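Local structure of phenylacetate-coenzyme A ligase (Bacteroides vulgatus, 3LAX) at residues V12-F15 with P16-E20; R68-T71 with R72-D76; L86-K89 with G90-P93. The protein belongs to the AMP-binding enzyme family and is represented here by a small C-terminal domain, a mixed beta sheet with helices packed against it. All coordinates share one frame; numbering follows the deposited sequence.

The three contacts follow one another along the chain, each local in sequence. Contact 1 is the junction of strand 12-14 with helix 16-24, contact 2 a pair of turns in helix 60-78, and contact 3 the turn at the end of strand 83-87, an outermost strand of the mixed sheet. Contact 2, second in chain order, touches both of the others, through Leu74 against Ile19 and Ile70 against Leu86; its centre is about 13 Å from that of contact 1 and about 20 Å from that of contact 3. Contacts 1 and 3, with centres about 21 Å apart, do not meet. Helix 60-78 thus joins the other helix and the sheet in one apolar core.

Contact 1 (V12-F15 with P16-E20); sequences VNIF and PIQIE
The flat groups here are the Phe15 ring and the side-chain amide of Gln18, which comes up at the ring's edge, near the ring plane, rather than over a face. The two planes are 59° apart, so they do not stack. Gln18 gets there by a nearly straight chain: CG stands beside its backbone N (chi1 -65°), and the rest is extended and passes across the Phe15 carbonyl oxygen, with Phe15 O 3.1 Å from Gln18 CG. Which way round the amide sits is uncertain; Gln18 and Ile14 each have two modelled conformers, and one is described. The firm polar link is in the backbone, where Gln18 N donates to Phe15 O at 2.9 Å, reaching it from above the carbonyl plane.

Pro16 lies near the start of the helix, where the lack of an N-H costs nothing; its CD lies 3.4 Å from Ile14 O. Beyond it Glu20 N bonds to Pro16 O in regular helical fashion. On the buried side the touch is looser, Ile14 CG2 to Ile19 CD1 at 4.4 Å.

Ile14 and Ile19 both pack on Ile78 of helix 60-78, and Ile19 also meets Leu74 there. Pro16 and Ile19 rest on Ile35 of strand 32-40, while Ile14 pairs by its backbone with Ile7 of strand 7-9, so the junction fits between the small hairpin, the long helix and the main sheet.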
ATOM      1  N   VAL A  12      -6.164 -15.247  -2.045  1.00 25.13           N
ATOM      2  CA  VAL A  12      -5.747 -14.579  -3.275  1.00 21.87           C
ATOM      3  C   VAL A  12      -4.237 -14.348  -3.305  1.00 19.84           C
ATOM      4  O   VAL A  12      -3.683 -13.685  -2.421  1.00 20.84           O
ATOM      5  CB  VAL A  12      -6.475 -13.218  -3.456  1.00 20.47           C
ATOM      6  CG1 VAL A  12      -6.035 -12.536  -4.747  1.00 21.19           C
ATOM      7  CG2 VAL A  12      -7.996 -13.405  -3.420  1.00 23.44           C
ATOM      8  N   ASN A  13      -3.570 -14.894  -4.317  1.00 20.53           N
ATOM      9  CA  ASN A  13      -2.141 -14.677  -4.480  1.00 23.05           C
ATOM     10  C   ASN A  13      -1.904 -13.288  -5.041  1.00 22.22           C
ATOM     11  O   ASN A  13      -2.508 -12.905  -6.040  1.00 22.69           O
ATOM     12  CB  ASN A  13      -1.525 -15.712  -5.429  1.00 26.16           C
ATOM     13  CG  ASN A  13      -1.481 -17.096  -4.834  1.00 30.74           C
ATOM     14  OD1 ASN A  13      -0.509 -17.828  -5.018  1.00 38.95           O
ATOM     15  ND2 ASN A  13      -2.530 -17.465  -4.114  1.00 34.34           N
ATOM     16  N   ILE A  14      -1.011 -12.544  -4.403  1.00 20.01           N
ATOM     17  CA  ILE A  14      -0.711 -11.174  -4.798  0.50 18.41           C
ATOM     18  C   ILE A  14       0.793 -10.948  -4.858  1.00 20.77           C
ATOM     19  O   ILE A  14       1.512 -11.320  -3.932  1.00 23.16           O
ATOM     20  CB  ILE A  14      -1.313 -10.183  -3.782  0.50 14.62           C
ATOM     21  CG1 ILE A  14      -2.838 -10.284  -3.783  0.50 12.56           C
ATOM     22  CG2 ILE A  14      -0.872  -8.750  -4.076  0.50 15.40           C
ATOM     23  CD1 ILE A  14      -3.484  -9.541  -2.644  0.50 12.36           C
ATOM     24  N   PHE A  15       1.264 -10.335  -5.936  1.00 20.96           N
ATOM     25  CA  PHE A  15       2.664  -9.972  -6.049  1.00 21.22           C
ATOM     26  C   PHE A  15       2.814  -8.503  -5.692  1.00 20.78           C
ATOM     27  O   PHE A  15       2.309  -7.641  -6.399  1.00 21.76           O
ATOM     28  CB  PHE A  15       3.181 -10.237  -7.462  1.00 25.81           C
ATOM     29  CG  PHE A  15       3.257 -11.681  -7.803  1.00 27.28           C
ATOM     30  CD1 PHE A  15       4.399 -12.412  -7.512  1.00 27.85           C
ATOM     31  CD2 PHE A  15       2.182 -12.319  -8.392  1.00 27.82           C
ATOM     32  CE1 PHE A  15       4.475 -13.755  -7.821  1.00 26.96           C
ATOM     33  CE2 PHE A  15       2.246 -13.664  -8.703  1.00 27.33           C
ATOM     34  CZ  PHE A  15       3.394 -14.382  -8.413  1.00 28.61           C
ATOM     35  N   PRO A  16       3.501  -8.220  -4.582  1.00 22.20           N
ATOM     36  CA  PRO A  16       3.643  -6.834  -4.130  1.00 23.52           C
ATOM     37  C   PRO A  16       4.261  -5.918  -5.183  1.00 20.70           C
ATOM     38  O   PRO A  16       3.995  -4.712  -5.158  1.00 18.90           O
ATOM     39  CB  PRO A  16       4.550  -6.952  -2.900  1.00 26.99           C
ATOM     40  CG  PRO A  16       4.329  -8.357  -2.399  1.00 28.80           C
ATOM     41  CD  PRO A  16       4.112  -9.182  -3.643  1.00 26.01           C
ATOM     42  N   ILE A  17       5.045  -6.454  -6.112  1.00 19.49           N
ATOM     43  CA  ILE A  17       5.606  -5.590  -7.141  1.00 19.17           C
ATOM     44  C   ILE A  17       4.491  -4.906  -7.967  1.00 17.83           C
ATOM     45  O   ILE A  17       4.682  -3.797  -8.470  1.00 20.06           O
ATOM     46  CB  ILE A  17       6.621  -6.345  -8.050  1.00 22.88           C
ATOM     47  CG1 ILE A  17       7.543  -5.359  -8.761  1.00 29.84           C
ATOM     48  CG2 ILE A  17       5.911  -7.272  -9.038  1.00 22.14           C
ATOM     49  CD1 ILE A  17       6.917  -4.657  -9.930  1.00 34.39           C
ATOM     50  N   GLN A  18       3.341  -5.568  -8.111  1.00 17.22           N
ATOM     51  CA  GLN A  18       2.139  -5.038  -8.776  0.50 18.16           C
ATOM     52  C   GLN A  18       1.710  -3.718  -8.151  1.00 17.87           C
ATOM     53  O   GLN A  18       1.272  -2.778  -8.811  1.00 18.51           O
ATOM     54  CB  GLN A  18       0.955  -6.011  -8.581  0.50 17.84           C
ATOM     55  CG  GLN A  18       1.060  -7.406  -9.221  0.50 19.98           C
ATOM     56  CD  GLN A  18      -0.167  -8.287  -8.927  0.50 22.14           C
ATOM     57  OE1 GLN A  18      -1.184  -8.223  -9.624  0.50 24.74           O
ATOM     58  NE2 GLN A  18      -0.064  -9.120  -7.899  0.50 23.27           N
ATOM     59  N   ILE A  19       1.753  -3.707  -6.828  1.00 16.22           N
ATOM     60  CA  ILE A  19       1.330  -2.544  -6.058  1.00 15.39           C
ATOM     61  C   ILE A  19       2.343  -1.419  -6.260  1.00 15.94           C
ATOM     62  O   ILE A  19       1.976  -0.272  -6.530  1.00 16.51           O
ATOM     63  CB  ILE A  19       1.216  -2.927  -4.572  1.00 15.91           C
ATOM     64  CG1 ILE A  19       0.031  -3.888  -4.374  1.00 16.83           C
ATOM     65  CG2 ILE A  19       1.072  -1.681  -3.698  1.00 16.08           C
ATOM     66  CD1 ILE A  19       0.004  -4.610  -3.042  1.00 18.73           C
ATOM     67  N   GLU A  20       3.620  -1.757  -6.126  1.00 16.00           N
ATOM     68  CA  GLU A  20       4.699  -0.798  -6.326  1.00 17.93           C
ATOM     69  C   GLU A  20       4.588  -0.106  -7.678  1.00 17.49           C
ATOM     70  O   GLU A  20       4.695   1.110  -7.781  1.00 18.69           O
ATOM     71  CB  GLU A  20       6.043  -1.522  -6.222  1.00 19.62           C
ATOM     72  CG  GLU A  20       7.256  -0.644  -6.377  1.00 20.52           C
ATOM     73  CD  GLU A  20       8.535  -1.447  -6.237  1.00 21.18           C
ATOM     74  OE1 GLU A  20       8.774  -2.021  -5.149  1.00 21.96           O
ATOM     75  OE2 GLU A  20       9.289  -1.524  -7.221  1.00 23.97           O
TER

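Contact 2 (R68-T71 with R72-D76)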
ATOM      1  N   ARG A  68      -8.711   7.654  -3.178  1.00 16.12           N
ATOM      2  CA  ARG A  68      -9.741   6.894  -3.893  1.00 17.02           C
ATOM      3  C   ARG A  68      -9.192   6.314  -5.193  1.00 16.05           C
ATOM      4  O   ARG A  68      -9.407   5.134  -5.500  1.00 17.22           O
ATOM      5  CB  ARG A  68     -10.930   7.813  -4.180  1.00 19.77           C
ATOM      6  CG  ARG A  68     -12.030   7.257  -5.079  1.00 23.05           C
ATOM      7  CD  ARG A  68     -12.881   8.446  -5.595  1.00 27.05           C
ATOM      8  NE  ARG A  68     -14.149   8.046  -6.204  1.00 32.62           N
ATOM      9  CZ  ARG A  68     -14.970   8.870  -6.853  1.00 37.89           C
ATOM     10  NH1 ARG A  68     -14.660  10.152  -7.004  1.00 42.80           N
ATOM     11  NH2 ARG A  68     -16.105   8.408  -7.359  1.00 40.35           N
ATOM     12  N   GLU A  69      -8.475   7.123  -5.960  1.00 15.73           N
ATOM     13  CA  GLU A  69      -7.949   6.660  -7.242  1.00 16.92           C
ATOM     14  C   GLU A  69      -6.906   5.559  -7.059  1.00 15.07           C
ATOM     15  O   GLU A  69      -6.894   4.570  -7.801  1.00 15.96           O
ATOM     16  CB  GLU A  69      -7.364   7.832  -8.036  1.00 17.22           C
ATOM     17  CG  GLU A  69      -6.716   7.419  -9.357  1.00 19.66           C
ATOM     18  CD  GLU A  69      -7.685   6.786 -10.359  1.00 21.98           C
ATOM     19  OE1 GLU A  69      -8.923   6.814 -10.164  1.00 23.39           O
ATOM     20  OE2 GLU A  69      -7.189   6.266 -11.371  1.00 22.91           O
ATOM     21  N   ILE A  70      -6.036   5.703  -6.070  1.00 15.61           N
ATOM     22  CA  ILE A  70      -5.047   4.660  -5.781  1.00 15.08           C
ATOM     23  C   ILE A  70      -5.755   3.361  -5.391  1.00 14.81           C
ATOM     24  O   ILE A  70      -5.402   2.267  -5.863  1.00 14.63           O
ATOM     25  CB  ILE A  70      -4.072   5.095  -4.655  1.00 14.70           C
ATOM     26  CG1 ILE A  70      -3.228   6.291  -5.113  1.00 15.36           C
ATOM     27  CG2 ILE A  70      -3.172   3.925  -4.239  1.00 16.90           C
ATOM     28  CD1 ILE A  70      -2.619   7.119  -3.974  1.00 17.11           C
ATOM     29  N   THR A  71      -6.758   3.475  -4.525  1.00 15.23           N
ATOM     30  CA  THR A  71      -7.502   2.302  -4.067  1.00 14.83           C
ATOM     31  C   THR A  71      -8.143   1.566  -5.248  1.00 15.20           C
ATOM     32  O   THR A  71      -8.058   0.337  -5.358  1.00 16.23           O
ATOM     33  CB  THR A  71      -8.575   2.692  -3.036  1.00 15.28           C
ATOM     34  OG1 THR A  71      -7.944   3.374  -1.944  1.00 15.72           O
ATOM     35  CG2 THR A  71      -9.289   1.458  -2.490  1.00 17.40           C
ATOM     36  N   ARG A  72      -8.770   2.326  -6.135  1.00 15.53           N
ATOM     37  CA  ARG A  72      -9.423   1.790  -7.325  0.50 17.07           C
ATOM     38  C   ARG A  72      -8.425   1.040  -8.205  1.00 15.01           C
ATOM     39  O   ARG A  72      -8.657  -0.098  -8.615  1.00 15.40           O
ATOM     40  CB  ARG A  72     -10.020   2.969  -8.101  0.50 20.90           C
ATOM     41  CG  ARG A  72     -11.064   2.643  -9.147  0.50 25.48           C
ATOM     42  CD  ARG A  72     -11.937   3.882  -9.400  0.50 27.99           C
ATOM     43  NE  ARG A  72     -11.234   5.129  -9.091  0.50 28.65           N
ATOM     44  CZ  ARG A  72     -11.834   6.257  -8.720  0.50 27.78           C
ATOM     45  NH1 ARG A  72     -13.153   6.291  -8.605  0.50 29.18           N
ATOM     46  NH2 ARG A  72     -11.118   7.354  -8.459  0.50 23.90           N
ATOM     47  N   GLN A  73      -7.302   1.688  -8.502  1.00 14.59           N
ATOM     48  CA  GLN A  73      -6.295   1.071  -9.365  1.00 15.72           C
ATOM     49  C   GLN A  73      -5.706  -0.180  -8.735  1.00 14.55           C
ATOM     50  O   GLN A  73      -5.480  -1.183  -9.431  1.00 15.11           O
ATOM     51  CB  GLN A  73      -5.181   2.051  -9.717  1.00 15.75           C
ATOM     52  CG  GLN A  73      -5.612   3.118 -10.719  1.00 18.19           C
ATOM     53  CD  GLN A  73      -4.430   3.882 -11.263  1.00 20.97           C
ATOM     54  OE1 GLN A  73      -3.321   3.354 -11.339  1.00 23.29           O
ATOM     55  NE2 GLN A  73      -4.650   5.139 -11.625  1.00 22.52           N
ATOM     56  N   LEU A  74      -5.444  -0.144  -7.430  1.00 13.89           N
ATOM     57  CA  LEU A  74      -4.895  -1.328  -6.756  1.00 13.33           C
ATOM     58  C   LEU A  74      -5.901  -2.480  -6.773  1.00 14.49           C
ATOM     59  O   LEU A  74      -5.537  -3.626  -7.065  1.00 15.00           O
ATOM     60  CB  LEU A  74      -4.453  -1.021  -5.317  1.00 15.35           C
ATOM     61  CG  LEU A  74      -3.262  -0.069  -5.215  1.00 13.45           C
ATOM     62  CD1 LEU A  74      -2.926   0.209  -3.766  1.00 14.91           C
ATOM     63  CD2 LEU A  74      -2.056  -0.676  -5.934  1.00 15.67           C
ATOM     64  N   LYS A  75      -7.160  -2.197  -6.455  1.00 14.54           N
ATOM     65  CA  LYS A  75      -8.175  -3.245  -6.509  1.00 15.40           C
ATOM     66  C   LYS A  75      -8.245  -3.873  -7.911  1.00 14.88           C
ATOM     67  O   LYS A  75      -8.319  -5.103  -8.053  1.00 15.85           O
ATOM     68  CB  LYS A  75      -9.557  -2.739  -6.078  1.00 18.44           C
ATOM     69  CG  LYS A  75     -10.595  -3.875  -6.070  1.00 22.73           C
ATOM     70  CD  LYS A  75     -11.961  -3.483  -5.550  1.00 27.75           C
ATOM     71  CE  LYS A  75     -12.824  -4.746  -5.367  1.00 30.80           C
ATOM     72  NZ  LYS A  75     -14.265  -4.469  -5.054  1.00 34.06           N
ATOM     73  N   ASP A  76      -8.207  -3.048  -8.951  1.00 16.31           N
ATOM     74  CA  ASP A  76      -8.264  -3.563 -10.325  1.00 16.68           C
ATOM     75  C   ASP A  76      -7.125  -4.523 -10.622  1.00 16.06           C
ATOM     76  O   ASP A  76      -7.278  -5.448 -11.419  1.00 18.06           O
ATOM     77  CB  ASP A  76      -8.193  -2.425 -11.336  1.00 17.08           C
ATOM     78  CG  ASP A  76      -9.497  -1.704 -11.484  1.00 18.22           C
ATOM     79  OD1 ASP A  76     -10.465  -2.116 -10.822  1.00 20.04           O
ATOM     80  OD2 ASP A  76      -9.543  -0.721 -12.261  1.00 20.25           O
TER
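Four consecutive alpha-helical bonds, nearly straight and 2.9 to 3.0 Å long, run from the N atoms of Arg72, Gln73, Leu74 and Lys75 to the O atoms of Arg68, Glu69, Ile70 and Thr71 respectively.

On the outer side Glu69 divides its carboxylate between the residues three and four places on. Its chain leaves the helix with CG anti to N (chi1 177°) and then bends at chi2 (63°), which swings the carboxylate forward along the helix. OE2 takes the amide of Gln73: Gln73 NE2 lies 2.8 Å from Glu69 OE2, on its anti side, along an almost straight N-H (178°) that stays in the amide plane, although carboxylate and amide stand nearly perpendicular. OE1 serves Arg72 in a salt bridge, with Arg72 NH2 2.8 Å from Glu69 OE1 and Arg72 NE at 3.1 Å from the same oxygen. Both are weak, bent hydrogen bonds, and they belong to one of two conformers modelled for Arg72. In that conformer the guanidinium also has Arg68 CG over one face. Arg72 NH1 comes 3.1 Å from Arg68 NE; these are two donors of like charge, a proximity that the nearby carboxylate probably offsets in part.

Ile70 and Leu74 form the apolar inner side. One turn apart, they point the same way side by side, with Ile70 CG2 3.8 Å from Leu74 CD1. Separately, Thr71 turns its hydroxyl back to the carbonyl O of Thr67.

Helix 60-78 is the crossover between parallel strands 43-52 and 83-87 in a beta-alpha-beta unit: Ile70, Thr71 and Leu74 lean on Val84 of the latter strand, while Ile70 meets Leu23, and Gln73 and Leu74 meet Ile22, on helix 16-24.

Contact 3 (L86-K89 with G90-P93); sequences LVPK and GALP
Val87, just before the turn, points its side chain at the returning chain. Its CB is already near Ala91, with 4.1 Å between Val87 CB and Ala91 CB. With CG1 anti to the carbonyl carbon (chi1 -58°), CG2 is left in the crowded position between backbone N and carbonyl carbon, the placing that lets it reach two residues at once: Val87 CG2 is 4.0 Å from Ala91 CB and also 4.0 Å from Leu92 CG. Leu92 CD2 follows at 4.1 Å from Val87 CG2, the leucine lying across the valine at about a right angle.

Beyond Val87 the chain reverses in a type II beta turn from Pro88 to Ala91. Ala91 N closes it with a hydrogen bond of 3.0 Å to Pro88 O. Lys89 and Gly90 fill the two corners, and the glycine has a reason to be there: at phi 91° a beta carbon would run into Lys89 O. Ala91 CB lies against the Pro88 ring, 4.0 Å from Pro88 CD.

Val87 is still bonded through its backbone to Val50 and Leu52 of strand 43-52, where its side chain also touches Glu49 and Glu51. The Glu51 carboxylate reaches from that strand to the turn, OE1 accepting from Gly90 N and OE2 from Leu92 N.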
ATOM      1  N   LEU A  86      -2.313   7.580   2.942  1.00 16.37           N
ATOM      2  CA  LEU A  86      -1.245   8.458   2.504  1.00 16.77           C
ATOM      3  C   LEU A  86      -0.638   9.079   3.754  1.00 17.23           C
ATOM      4  O   LEU A  86      -1.362   9.569   4.626  1.00 20.01           O
ATOM      5  CB  LEU A  86      -1.778   9.528   1.548  1.00 17.51           C
ATOM      6  CG  LEU A  86      -2.505   8.901   0.352  1.00 19.67           C
ATOM      7  CD1 LEU A  86      -2.929   9.960  -0.673  1.00 24.21           C
ATOM      8  CD2 LEU A  86      -1.671   7.812  -0.307  1.00 21.68           C
ATOM      9  N   VAL A  87       0.685   9.032   3.843  1.00 15.39           N
ATOM     10  CA  VAL A  87       1.396   9.484   5.029  1.00 16.33           C
ATOM     11  C   VAL A  87       2.415  10.536   4.621  1.00 16.23           C
ATOM     12  O   VAL A  87       2.815  10.605   3.456  1.00 16.50           O
ATOM     13  CB  VAL A  87       2.076   8.303   5.775  1.00 16.99           C
ATOM     14  CG1 VAL A  87       1.030   7.257   6.176  1.00 18.53           C
ATOM     15  CG2 VAL A  87       3.178   7.665   4.928  1.00 16.21           C
ATOM     16  N   PRO A  88       2.832  11.374   5.572  1.00 19.20           N
ATOM     17  CA  PRO A  88       3.758  12.456   5.231  1.00 20.89           C
ATOM     18  C   PRO A  88       5.097  11.947   4.716  1.00 18.84           C
ATOM     19  O   PRO A  88       5.532  10.844   5.063  1.00 19.37           O
ATOM     20  CB  PRO A  88       3.967  13.170   6.568  1.00 22.88           C
ATOM     21  CG  PRO A  88       2.771  12.814   7.386  1.00 22.61           C
ATOM     22  CD  PRO A  88       2.404  11.426   6.981  1.00 21.39           C
ATOM     23  N   LYS A  89       5.751  12.753   3.892  1.00 19.59           N
ATOM     24  CA  LYS A  89       7.086  12.419   3.441  1.00 22.73           C
ATOM     25  C   LYS A  89       7.981  12.119   4.640  1.00 22.60           C
ATOM     26  O   LYS A  89       8.003  12.875   5.621  1.00 24.01           O
ATOM     27  CB  LYS A  89       7.663  13.567   2.617  1.00 26.14           C
ATOM     28  CG  LYS A  89       9.088  13.333   2.158  1.00 29.92           C
ATOM     29  CD  LYS A  89       9.543  14.448   1.258  1.00 33.06           C
ATOM     30  CE  LYS A  89      11.055  14.588   1.247  1.00 37.15           C
ATOM     31  NZ  LYS A  89      11.516  15.634   2.213  1.00 40.72           N
ATOM     32  N   GLY A  90       8.699  11.002   4.572  1.00 24.80           N
ATOM     33  CA  GLY A  90       9.619  10.617   5.630  1.00 24.78           C
ATOM     34  C   GLY A  90       9.022   9.738   6.720  1.00 21.06           C
ATOM     35  O   GLY A  90       9.746   9.240   7.578  1.00 20.77           O
ATOM     36  N   ALA A  91       7.709   9.527   6.681  1.00 17.55           N
ATOM     37  CA  ALA A  91       7.028   8.822   7.764  1.00 18.28           C
ATOM     38  C   ALA A  91       7.244   7.303   7.785  1.00 18.57           C
ATOM     39  O   ALA A  91       6.923   6.659   8.775  1.00 21.38           O
ATOM     40  CB  ALA A  91       5.544   9.151   7.769  1.00 21.38           C
ATOM     41  N   LEU A  92       7.780   6.729   6.710  1.00 18.81           N
ATOM     42  CA  LEU A  92       7.988   5.272   6.673  1.00 19.19           C
ATOM     43  C   LEU A  92       9.457   4.931   6.901  1.00 25.08           C
ATOM     44  O   LEU A  92      10.335   5.680   6.490  1.00 26.43           O
ATOM     45  CB  LEU A  92       7.487   4.680   5.350  1.00 18.14           C
ATOM     46  CG  LEU A  92       5.991   4.851   5.067  1.00 18.57           C
ATOM     47  CD1 LEU A  92       5.640   4.294   3.688  1.00 19.36           C
ATOM     48  CD2 LEU A  92       5.115   4.202   6.140  1.00 19.43           C
ATOM     49  N   PRO A  93       9.735   3.803   7.575  1.00 29.69           N
ATOM     50  CA  PRO A  93      11.140   3.478   7.848  1.00 34.34           C
ATOM     51  C   PRO A  93      11.943   3.293   6.558  1.00 37.78           C
ATOM     52  O   PRO A  93      11.545   2.456   5.754  1.00 40.28           O
ATOM     53  CB  PRO A  93      11.051   2.146   8.601  1.00 36.22           C
ATOM     54  CG  PRO A  93       9.696   2.124   9.192  1.00 35.55           C
ATOM     55  CD  PRO A  93       8.800   2.901   8.267  1.00 31.98           C
TER